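Local coordinates for YlmD (Geobacillus stearothermophilus, PDB 6T1B), which catalyses the zinc-dependent phosphorolysis of adenosine, inosine and S-methyl-5'-thioadenosine and also deaminates adenosine, at residues F131-A136 with E165-S170; A222-L227 with I237-R242. All blocks are in the same frame, centred on the assembly; numbering follows the deposited sequence.

How the contacts relate
Both contacts belong to the six-stranded mixed sheet that contains strands 127-133, 173-176 and 237-239, in that order across it. Contact 1 ties the C-terminal end of strand 127-133 to the loop after helix 153-163, away from the zinc and inosine sites. Contact 2 sets helix 219-229 against strand 237-239, an outermost strand of this sheet within the chain. Their centres are about 18 Å apart. They follow one another along the chain, contact 1 closing before contact 2 opens. F131 and L227 join them directly, with F131 CE2 3.8 Å from L227 CD2. Helix 153-163 touches residues of both. From contact 2 the chain leads on toward the cysteine zinc site.

Contact 1. Residues F131-A136 with E165-S170; sequences FVAPSA and EHIAPS
I167 meets two alanines of segment 131-136 with two different branches. Its CD1 methyl lies 3.6 Å from CB of A136, and its CG2 methyl lies 4.1 Å from CB of A133. Both are apolar contacts. No hydrogen bond crosses between the segments. The patch is small, with 95 Å² buried in total, and I167 supplies about half of that.

The shape of I167 explains the division. CG2 stands opposite the backbone N, while CG1 lies beside that nitrogen (chi1 -57°). The second torsion turns CD1 away from the extended position (chi2 -55°). The two methyls can thus serve separate partners. The CB atoms of both alanines point toward the isoleucine.

The alanines are three residues apart, and a turn places them on one side. A133 closes strand 127-133. P134 and S135 then have helix-like backbone angles, and A136 N makes a weak hydrogen bond to A133 O at 3.1 Å. On the other side, shortly after helix 153-163, the positive phi of H166 (60°) redirects the chain, and I167 follows in an extended conformation. A backbone hydrogen bond ties I167 to W161. E165 is held by a salt bridge to K87 and a hydrogen bond to Y111.

The contact is structural packing away from the zinc and inosine sites. It joins the end of strand 127-133 to the loop between helix 153-163 and strand 173-176. L138 of strand 138-144 touches both A133 and I167, and W161 of helix 153-163 also packs on A133. Farther back along the strand, F131 touches M157 of that helix and V174 of strand 173-176.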
# COMPACT_ATOMS: atom_id res chain seq x y z
N PHE A 131 7.16 4.34 -1.61
CA PHE A 131 8.12 5.13 -2.36
C PHE A 131 9.05 5.85 -1.39
O PHE A 131 8.61 6.34 -0.33
CB PHE A 131 7.40 6.22 -3.16
CG PHE A 131 6.44 5.73 -4.20
CD1 PHE A 131 5.17 5.30 -3.87
CD2 PHE A 131 6.77 5.77 -5.53
CE1 PHE A 131 4.30 4.91 -4.86
CE2 PHE A 131 5.91 5.36 -6.51
CZ PHE A 131 4.67 4.94 -6.18
N VAL A 132 10.31 5.97 -1.76
CA VAL A 132 11.24 6.76 -0.98
C VAL A 132 12.23 7.40 -1.93
O VAL A 132 12.67 6.79 -2.90
CB VAL A 132 11.95 5.91 0.11
CG1 VAL A 132 12.83 4.84 -0.48
CG2 VAL A 132 12.71 6.81 1.09
N ALA A 133 12.55 8.65 -1.66
CA ALA A 133 13.71 9.31 -2.27
C ALA A 133 14.58 9.70 -1.08
O ALA A 133 14.41 10.78 -0.48
CB ALA A 133 13.29 10.51 -3.11
N PRO A 134 15.54 8.84 -0.69
CA PRO A 134 16.25 9.07 0.59
C PRO A 134 17.01 10.37 0.64
O PRO A 134 17.05 11.02 1.69
CB PRO A 134 17.20 7.87 0.68
CG PRO A 134 16.61 6.84 -0.17
CD PRO A 134 15.92 7.56 -1.31
N SER A 135 17.64 10.77 -0.46
CA SER A 135 18.42 11.99 -0.45
C SER A 135 17.52 13.18 -0.13
O SER A 135 17.89 14.04 0.68
CB SER A 135 19.13 12.17 -1.79
OG SER A 135 18.22 12.34 -2.86
N ALA A 136 16.33 13.21 -0.71
CA ALA A 136 15.43 14.34 -0.61
C ALA A 136 14.46 14.25 0.56
O ALA A 136 13.66 15.17 0.76
CB ALA A 136 14.63 14.49 -1.90
N GLU A 165 8.02 18.22 -7.09
CA GLU A 165 9.10 18.14 -6.11
C GLU A 165 10.49 18.15 -6.74
O GLU A 165 11.49 18.21 -6.02
CB GLU A 165 8.93 16.90 -5.22
CG GLU A 165 7.50 16.68 -4.72
CD GLU A 165 6.92 17.83 -3.91
OE1 GLU A 165 7.68 18.49 -3.19
OE2 GLU A 165 5.68 18.06 -3.99
N HIS A 166 10.58 18.14 -8.08
CA HIS A 166 11.86 18.25 -8.79
C HIS A 166 12.81 17.12 -8.43
O HIS A 166 14.02 17.32 -8.27
CB HIS A 166 12.46 19.64 -8.59
CG HIS A 166 11.50 20.75 -8.92
ND1 HIS A 166 10.95 21.58 -7.96
CD2 HIS A 166 10.96 21.13 -10.10
CE1 HIS A 166 10.13 22.44 -8.54
NE2 HIS A 166 10.12 22.19 -9.84
N ILE A 167 12.27 15.90 -8.36
CA ILE A 167 13.02 14.69 -8.08
C ILE A 167 13.06 13.87 -9.36
O ILE A 167 12.01 13.48 -9.88
CB ILE A 167 12.35 13.85 -6.98
CG1 ILE A 167 12.19 14.67 -5.70
CG2 ILE A 167 13.16 12.57 -6.70
CD1 ILE A 167 13.46 15.26 -5.19
N ALA A 168 14.26 13.55 -9.84
CA ALA A 168 14.37 12.67 -10.99
C ALA A 168 13.90 11.26 -10.63
O ALA A 168 14.12 10.79 -9.51
CB ALA A 168 15.81 12.60 -11.48
N PRO A 169 13.25 10.55 -11.55
CA PRO A 169 12.86 9.16 -11.26
C PRO A 169 14.03 8.28 -10.83
O PRO A 169 13.82 7.32 -10.07
CB PRO A 169 12.24 8.69 -12.58
CG PRO A 169 11.70 9.94 -13.19
CD PRO A 169 12.72 11.00 -12.85
N SER A 170 15.23 8.56 -11.32
CA SER A 170 16.41 7.79 -10.93
C SER A 170 16.73 7.92 -9.45
O SER A 170 17.53 7.12 -8.93
CB SER A 170 17.60 8.27 -11.78
OG SER A 170 17.82 9.65 -11.54

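Contact 2. Residues A222-L227 with I237-R242; sequences ANRLQL and IYVSER
R224 lays the aliphatic part of its side chain against I237 and V239. Its CG is 4.1 Å from I237 CG2, and its CD is 4.1 Å from V239 CG2. R224 CG stands opposite the backbone N (chi1 177°), and the chain stays extended from CG to NE. The arginine chain runs at about a right angle to the V239 side chain.

I237 uses both of its arms. CG2 faces the arginine. The other arm is extended (chi2 166°) and carries I237 CD1 to 4.0 Å from L227 CB, one helical turn beyond R224. Each of these four CB atoms points toward the opposite segment.

No direct hydrogen bond crosses the contact, but a water bridges it. R224 NE donates to the water at 3.0 Å. The water lies 2.9 Å from I237 O and can donate to it, though it has other acceptors in reach. The water sits at the guanidinium edge and in its plane. NH1 also forms a salt bridge with E221, and NH2 a hydrogen bond with N234. These bonds fix the charged end while the carbons pack on the strand. Past the strand, S240 OG accepts from R242 N at 3.2 Å, which forms an ST turn.

This is helix-on-sheet packing by apolar groups at an edge strand. The chain then runs on to C243 of the second zinc site, which is probably structural; the side chains of V239 and C243 are about 11 Å apart. The axes of 222-227 and 237-239 run antiparallel, at 178°, and approach to 10.1 Å. Strand 237-239 bonds through Y238 to V174 and I176 of parallel strand 173-176. I176 also touches R224, I237 and V239. Helix 219-229 packs over this sheet beside helix 153-163, where L227 touches A154 and V158.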
# COMPACT_ATOMS: atom_id res chain seq x y z
N ALA A 222 2.08 -5.58 -12.85
CA ALA A 222 1.50 -4.48 -13.61
C ALA A 222 2.03 -3.14 -13.09
O ALA A 222 2.38 -2.26 -13.88
CB ALA A 222 -0.02 -4.52 -13.53
N ASN A 223 2.09 -2.99 -11.78
CA ASN A 223 2.58 -1.75 -11.20
C ASN A 223 4.08 -1.60 -11.40
O ASN A 223 4.55 -0.51 -11.72
CB ASN A 223 2.16 -1.69 -9.74
CG ASN A 223 0.76 -1.19 -9.60
OD1 ASN A 223 0.51 0.00 -9.75
ND2 ASN A 223 -0.19 -2.11 -9.42
N ARG A 224 4.83 -2.70 -11.32
CA ARG A 224 6.25 -2.63 -11.61
C ARG A 224 6.48 -2.13 -13.03
O ARG A 224 7.34 -1.27 -13.27
CB ARG A 224 6.91 -4.00 -11.41
CG ARG A 224 8.38 -4.04 -11.78
CD ARG A 224 9.00 -5.40 -11.46
NE ARG A 224 10.30 -5.48 -12.11
CZ ARG A 224 10.48 -5.90 -13.35
NH1 ARG A 224 9.46 -6.30 -14.10
NH2 ARG A 224 11.70 -5.92 -13.87
N LEU A 225 5.75 -2.69 -14.01
CA LEU A 225 5.95 -2.29 -15.40
C LEU A 225 5.62 -0.82 -15.59
O LEU A 225 6.31 -0.11 -16.33
CB LEU A 225 5.09 -3.17 -16.31
CG LEU A 225 5.50 -4.64 -16.38
CD1 LEU A 225 4.40 -5.45 -17.08
CD2 LEU A 225 6.80 -4.80 -17.11
N GLN A 226 4.58 -0.33 -14.91
CA GLN A 226 4.25 1.09 -14.99
C GLN A 226 5.37 1.94 -14.41
O GLN A 226 5.71 2.99 -14.97
CB GLN A 226 2.94 1.40 -14.28
CG GLN A 226 1.71 0.97 -15.05
CD GLN A 226 0.42 1.36 -14.35
OE1 GLN A 226 0.42 2.14 -13.41
NE2 GLN A 226 -0.70 0.84 -14.84
N LEU A 227 5.92 1.53 -13.26
CA LEU A 227 6.99 2.30 -12.63
C LEU A 227 8.22 2.36 -13.52
O LEU A 227 8.86 3.41 -13.63
CB LEU A 227 7.36 1.71 -11.28
CG LEU A 227 6.28 1.89 -10.23
CD1 LEU A 227 6.47 0.91 -9.08
CD2 LEU A 227 6.26 3.30 -9.67
N ILE A 237 13.50 -1.12 -7.69
CA ILE A 237 12.15 -1.61 -7.44
C ILE A 237 12.25 -3.00 -6.82
O ILE A 237 12.76 -3.94 -7.46
CB ILE A 237 11.31 -1.69 -8.73
CG1 ILE A 237 11.21 -0.32 -9.39
CG2 ILE A 237 9.92 -2.24 -8.41
CD1 ILE A 237 10.69 -0.38 -10.82
N TYR A 238 11.76 -3.12 -5.59
CA TYR A 238 11.79 -4.35 -4.83
C TYR A 238 10.36 -4.87 -4.73
O TYR A 238 9.46 -4.09 -4.45
CB TYR A 238 12.29 -4.06 -3.41
CG TYR A 238 13.71 -3.52 -3.36
CD1 TYR A 238 13.98 -2.20 -3.67
CD2 TYR A 238 14.77 -4.34 -2.99
CE1 TYR A 238 15.29 -1.70 -3.63
CE2 TYR A 238 16.07 -3.84 -2.93
CZ TYR A 238 16.31 -2.52 -3.25
OH TYR A 238 17.61 -2.03 -3.19
N VAL A 239 10.16 -6.16 -4.97
CA VAL A 239 8.81 -6.72 -5.03
C VAL A 239 8.71 -7.86 -4.03
O VAL A 239 9.45 -8.85 -4.13
CB VAL A 239 8.46 -7.21 -6.44
CG1 VAL A 239 7.05 -7.73 -6.51
CG2 VAL A 239 8.66 -6.10 -7.46
N SER A 240 7.78 -7.75 -3.08
CA SER A 240 7.48 -8.87 -2.20
C SER A 240 6.83 -10.00 -2.97
O SER A 240 5.96 -9.77 -3.82
CB SER A 240 6.51 -8.41 -1.11
OG SER A 240 6.17 -9.46 -0.22
N GLU A 241 7.19 -11.24 -2.63
CA GLU A 241 6.56 -12.41 -3.21
C GLU A 241 5.35 -12.89 -2.38
O GLU A 241 4.71 -13.88 -2.76
CB GLU A 241 7.55 -13.58 -3.33
CG GLU A 241 8.91 -13.23 -3.92
CD GLU A 241 8.92 -13.20 -5.43
OE1 GLU A 241 10.03 -13.27 -6.02
OE2 GLU A 241 7.83 -13.11 -6.04
N ARG A 242 5.05 -12.23 -1.27
CA ARG A 242 3.99 -12.71 -0.39
C ARG A 242 2.63 -12.43 -1.01
O ARG A 242 2.34 -11.30 -1.44
CB ARG A 242 4.09 -12.02 0.96
CG ARG A 242 5.35 -12.32 1.72
CD ARG A 242 5.36 -11.50 2.99
NE ARG A 242 6.55 -11.71 3.81
CZ ARG A 242 6.67 -12.65 4.74
NH1 ARG A 242 5.70 -13.51 4.96
NH2 ARG A 242 7.80 -12.74 5.44
O HOH W 1 12.52 -4.75 -10.28